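Long-range contact in cell division protein FtsI/penicillin binding protein 2 (Legionella pneumophila subsp. pneumophila ATCC 43290, PDB 4ZTK), which probably acts as a D,D-transpeptidase that cross-links peptidoglycan, as FtsI-type penicillin-binding proteins do in cell division: residues A[38-44]-A[279-285]. Sequence-based numbering, arbitrary orientation.
Sequences QYHAKSG and VIEEGYF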
ATOM      1  N   GLN A  38     -12.124   1.365  17.733  1.00 32.01           N
ATOM      2  CA  GLN A  38     -12.140  -0.076  17.969  1.00 43.92           C
ATOM      3  C   GLN A  38     -10.738  -0.631  18.232  1.00 39.38           C
ATOM      4  O   GLN A  38     -10.567  -1.569  19.007  1.00 35.93           O
ATOM      5  CB  GLN A  38     -12.774  -0.795  16.779  1.00 47.07           C
ATOM      6  CG  GLN A  38     -12.794  -2.312  16.893  1.00 59.75           C
ATOM      7  CD  GLN A  38     -13.730  -2.953  15.885  1.00 74.85           C
ATOM      8  OE1 GLN A  38     -14.542  -2.270  15.256  1.00 80.30           O
ATOM      9  NE2 GLN A  38     -13.627  -4.271  15.728  1.00 74.04           N
ATOM     10  N   TYR A  39      -9.741  -0.030  17.593  1.00 37.73           N
ATOM     11  CA  TYR A  39      -8.366  -0.502  17.689  1.00 36.43           C
ATOM     12  C   TYR A  39      -7.580   0.245  18.758  1.00 37.44           C
ATOM     13  O   TYR A  39      -6.376   0.018  18.913  1.00 34.04           O
ATOM     14  CB  TYR A  39      -7.651  -0.324  16.347  1.00 28.90           C
ATOM     15  CG  TYR A  39      -8.149  -1.209  15.226  1.00 36.25           C
ATOM     16  CD1 TYR A  39      -8.752  -2.433  15.489  1.00 33.63           C
ATOM     17  CD2 TYR A  39      -7.998  -0.825  13.898  1.00 38.75           C
ATOM     18  CE1 TYR A  39      -9.197  -3.250  14.455  1.00 34.46           C
ATOM     19  CE2 TYR A  39      -8.440  -1.628  12.861  1.00 35.12           C
ATOM     20  CZ  TYR A  39      -9.038  -2.839  13.145  1.00 35.23           C
ATOM     21  OH  TYR A  39      -9.476  -3.637  12.114  1.00 32.96           O
ATOM     22  N   HIS A  40      -8.256   1.134  19.486  1.00 35.54           N
ATOM     23  CA  HIS A  40      -7.595   2.017  20.444  1.00 33.01           C
ATOM     24  C   HIS A  40      -6.375   2.679  19.813  1.00 37.67           C
ATOM     25  O   HIS A  40      -5.348   2.847  20.461  1.00 38.90           O
ATOM     26  CB  HIS A  40      -7.163   1.248  21.694  1.00 46.75           C
ATOM     27  CG  HIS A  40      -8.283   0.536  22.385  1.00 57.52           C
ATOM     28  ND1 HIS A  40      -8.469  -0.827  22.295  1.00 59.51           N
ATOM     29  CD2 HIS A  40      -9.282   0.998  23.176  1.00 60.23           C
ATOM     30  CE1 HIS A  40      -9.528  -1.174  23.003  1.00 60.63           C
ATOM     31  NE2 HIS A  40     -10.042  -0.084  23.546  1.00 63.59           N
ATOM     32  N   ALA A  41      -6.489   3.034  18.539  1.00 33.69           N
ATOM     33  CA  ALA A  41      -5.350   3.536  17.785  1.00 35.44           C
ATOM     34  C   ALA A  41      -5.039   4.988  18.121  1.00 37.95           C
ATOM     35  O   ALA A  41      -5.918   5.750  18.525  1.00 37.30           O
ATOM     36  CB  ALA A  41      -5.603   3.387  16.299  1.00 28.71           C
ATOM     37  N   LYS A  42      -3.779   5.368  17.945  1.00 40.46           N
ATOM     38  CA  LYS A  42      -3.386   6.760  18.100  1.00 38.20           C
ATOM     39  C   LYS A  42      -4.020   7.592  16.990  1.00 38.97           C
ATOM     40  O   LYS A  42      -4.544   8.677  17.236  1.00 38.12           O
ATOM     41  CB  LYS A  42      -1.865   6.898  18.075  1.00 38.14           C
ATOM     42  CG  LYS A  42      -1.374   8.325  18.279  1.00 47.48           C
ATOM     43  CD  LYS A  42       0.144   8.389  18.289  1.00 56.55           C
ATOM     44  CE  LYS A  42       0.629   9.814  18.491  1.00 65.38           C
ATOM     45  NZ  LYS A  42       2.102   9.927  18.299  1.00 72.04           N
ATOM     46  N   SER A  43      -3.967   7.071  15.767  1.00 38.34           N
ATOM     47  CA  SER A  43      -4.635   7.702  14.634  1.00 34.61           C
ATOM     48  C   SER A  43      -4.891   6.696  13.519  1.00 33.27           C
ATOM     49  O   SER A  43      -4.469   5.542  13.589  1.00 33.12           O
ATOM     50  CB  SER A  43      -3.806   8.866  14.087  1.00 36.47           C
ATOM     51  OG  SER A  43      -2.688   8.388  13.358  1.00 38.02           O
ATOM     52  N   GLY A  44      -5.575   7.146  12.479  1.00 32.12           N
ATOM     53  CA  GLY A  44      -5.813   6.304  11.327  1.00 29.88           C
ATOM     54  C   GLY A  44      -6.274   7.137  10.158  1.00 26.07           C
ATOM     55  O   GLY A  44      -6.808   8.227  10.341  1.00 31.59           O
ATOM     56  N   VAL A 279      -4.308   3.092   6.669  1.00 25.13           N
ATOM     57  CA  VAL A 279      -3.197   3.087   7.612  1.00 29.59           C
ATOM     58  C   VAL A 279      -3.707   3.343   9.020  1.00 30.53           C
ATOM     59  O   VAL A 279      -4.421   4.316   9.264  1.00 31.42           O
ATOM     60  CB  VAL A 279      -2.118   4.138   7.249  1.00 31.61           C
ATOM     61  CG1 VAL A 279      -1.042   4.199   8.332  1.00 29.45           C
ATOM     62  CG2 VAL A 279      -1.497   3.813   5.907  1.00 29.85           C
ATOM     63  N   ILE A 280      -3.352   2.450   9.936  1.00 26.30           N
ATOM     64  CA  ILE A 280      -3.731   2.577  11.336  1.00 29.46           C
ATOM     65  C   ILE A 280      -2.452   2.790  12.125  1.00 30.56           C
ATOM     66  O   ILE A 280      -1.459   2.105  11.879  1.00 29.23           O
ATOM     67  CB  ILE A 280      -4.401   1.286  11.861  1.00 28.29           C
ATOM     68  CG1 ILE A 280      -5.545   0.842  10.943  1.00 28.78           C
ATOM     69  CG2 ILE A 280      -4.864   1.466  13.303  1.00 28.66           C
ATOM     70  CD1 ILE A 280      -6.673   1.850  10.810  1.00 29.66           C
ATOM     71  N   GLU A 281      -2.465   3.724  13.070  1.00 31.50           N
ATOM     72  CA  GLU A 281      -1.265   4.007  13.855  1.00 32.88           C
ATOM     73  C   GLU A 281      -1.407   3.595  15.317  1.00 30.38           C
ATOM     74  O   GLU A 281      -2.279   4.090  16.024  1.00 32.84           O
ATOM     75  CB  GLU A 281      -0.899   5.489  13.766  1.00 32.52           C
ATOM     76  CG  GLU A 281       0.335   5.862  14.563  1.00 35.14           C
ATOM     77  CD  GLU A 281       0.592   7.358  14.566  1.00 48.53           C
ATOM     78  OE1 GLU A 281       1.746   7.756  14.832  1.00 49.60           O
ATOM     79  OE2 GLU A 281      -0.356   8.135  14.305  1.00 45.81           O
ATOM     80  N   GLU A 282      -0.533   2.693  15.755  1.00 34.35           N
ATOM     81  CA  GLU A 282      -0.536   2.189  17.125  1.00 37.39           C
ATOM     82  C   GLU A 282      -1.869   1.567  17.504  1.00 33.64           C
ATOM     83  O   GLU A 282      -2.345   1.737  18.624  1.00 38.10           O
ATOM     84  CB  GLU A 282      -0.167   3.289  18.121  1.00 42.92           C
ATOM     85  CG  GLU A 282       1.260   3.785  17.988  1.00 58.47           C
ATOM     86  CD  GLU A 282       1.585   4.876  18.988  1.00 70.62           C
ATOM     87  OE1 GLU A 282       1.130   4.773  20.148  1.00 72.73           O
ATOM     88  OE2 GLU A 282       2.286   5.840  18.609  1.00 75.69           O
ATOM     89  N   GLY A 283      -2.476   0.851  16.567  1.00 34.23           N
ATOM     90  CA  GLY A 283      -3.704   0.134  16.852  1.00 32.38           C
ATOM     91  C   GLY A 283      -3.409  -1.276  17.327  1.00 40.65           C
ATOM     92  O   GLY A 283      -2.305  -1.795  17.125  1.00 30.19           O
ATOM     93  N   TYR A 284      -4.393  -1.890  17.977  1.00 35.31           N
ATOM     94  CA  TYR A 284      -4.302  -3.292  18.361  1.00 40.07           C
ATOM     95  C   TYR A 284      -5.693  -3.842  18.622  1.00 46.59           C
ATOM     96  O   TYR A 284      -6.615  -3.094  18.943  1.00 48.38           O
ATOM     97  CB  TYR A 284      -3.438  -3.474  19.613  1.00 37.74           C
ATOM     98  CG  TYR A 284      -4.079  -2.958  20.880  1.00 40.05           C
ATOM     99  CD1 TYR A 284      -4.008  -1.613  21.216  1.00 44.77           C
ATOM    100  CD2 TYR A 284      -4.749  -3.816  21.744  1.00 42.07           C
ATOM    101  CE1 TYR A 284      -4.590  -1.135  22.378  1.00 49.77           C
ATOM    102  CE2 TYR A 284      -5.334  -3.346  22.905  1.00 47.33           C
ATOM    103  CZ  TYR A 284      -5.251  -2.006  23.217  1.00 53.54           C
ATOM    104  OH  TYR A 284      -5.833  -1.534  24.374  1.00 67.58           O
ATOM    105  N   PHE A 285      -5.833  -5.155  18.494  1.00 47.64           N
ATOM    106  CA  PHE A 285      -7.098  -5.818  18.768  1.00 50.88           C
ATOM    107  C   PHE A 285      -6.818  -7.160  19.432  1.00 47.69           C
ATOM    108  O   PHE A 285      -5.920  -7.891  19.017  1.00 49.25           O
ATOM    109  CB  PHE A 285      -7.893  -6.010  17.476  1.00 53.27           C
ATOM    110  CG  PHE A 285      -9.326  -6.402  17.697  1.00 57.80           C
ATOM    111  CD1 PHE A 285     -10.271  -5.450  18.041  1.00 59.69           C
ATOM    112  CD2 PHE A 285      -9.731  -7.719  17.553  1.00 62.98           C
ATOM    113  CE1 PHE A 285     -11.596  -5.806  18.247  1.00 69.93           C
ATOM    114  CE2 PHE A 285     -11.053  -8.082  17.756  1.00 67.43           C
ATOM    115  CZ  PHE A 285     -11.986  -7.125  18.103  1.00 68.34           C
TER
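Ser43 OG donates to the anti lone pair of Glu281 OE2 at 2.5 Å, where the two residues form an antiparallel hydrogen-bonded pair, with Glu281 N giving 2.8 Å to Ser43 O. Glu281 O takes Lys42 N at 2.8 Å and, weakly, Ser43 N, a classic beta bulge where strand 43-49 begins. With CG anti to the backbone N (chi1 180°) and an extended chain, Glu281 carries its carboxylate to Ser43. Arg74 makes a salt bridge with OE1, while Trp71 NE1 is hydrogen-bonded to Ser43 OG. Lys42 runs alongside Glu281 in the same direction, its NZ 4.1 Å from Glu281 OE1, beyond a salt bridge, and equally near Glu282 OE2.

Beyond the bulge, Tyr39 O accepts Tyr284 N at 2.9 Å on an in-plane lone pair. The Tyr39 ring stands across Ile280, CD2 lying 3.9 Å from CG2, and its OH is hydrogen-bonded to Leu298 O on helix 295-310. Tyr284 turns its ring beside His40, the planes 24° apart and the rings slid so that they barely overlap.

The segment leaving helix 22-38 is thus paired with the end of strand 274-281 and the loop after it; the buried Glu281 carboxylate, held by a hydroxyl and a guanidinium, is probably ionised.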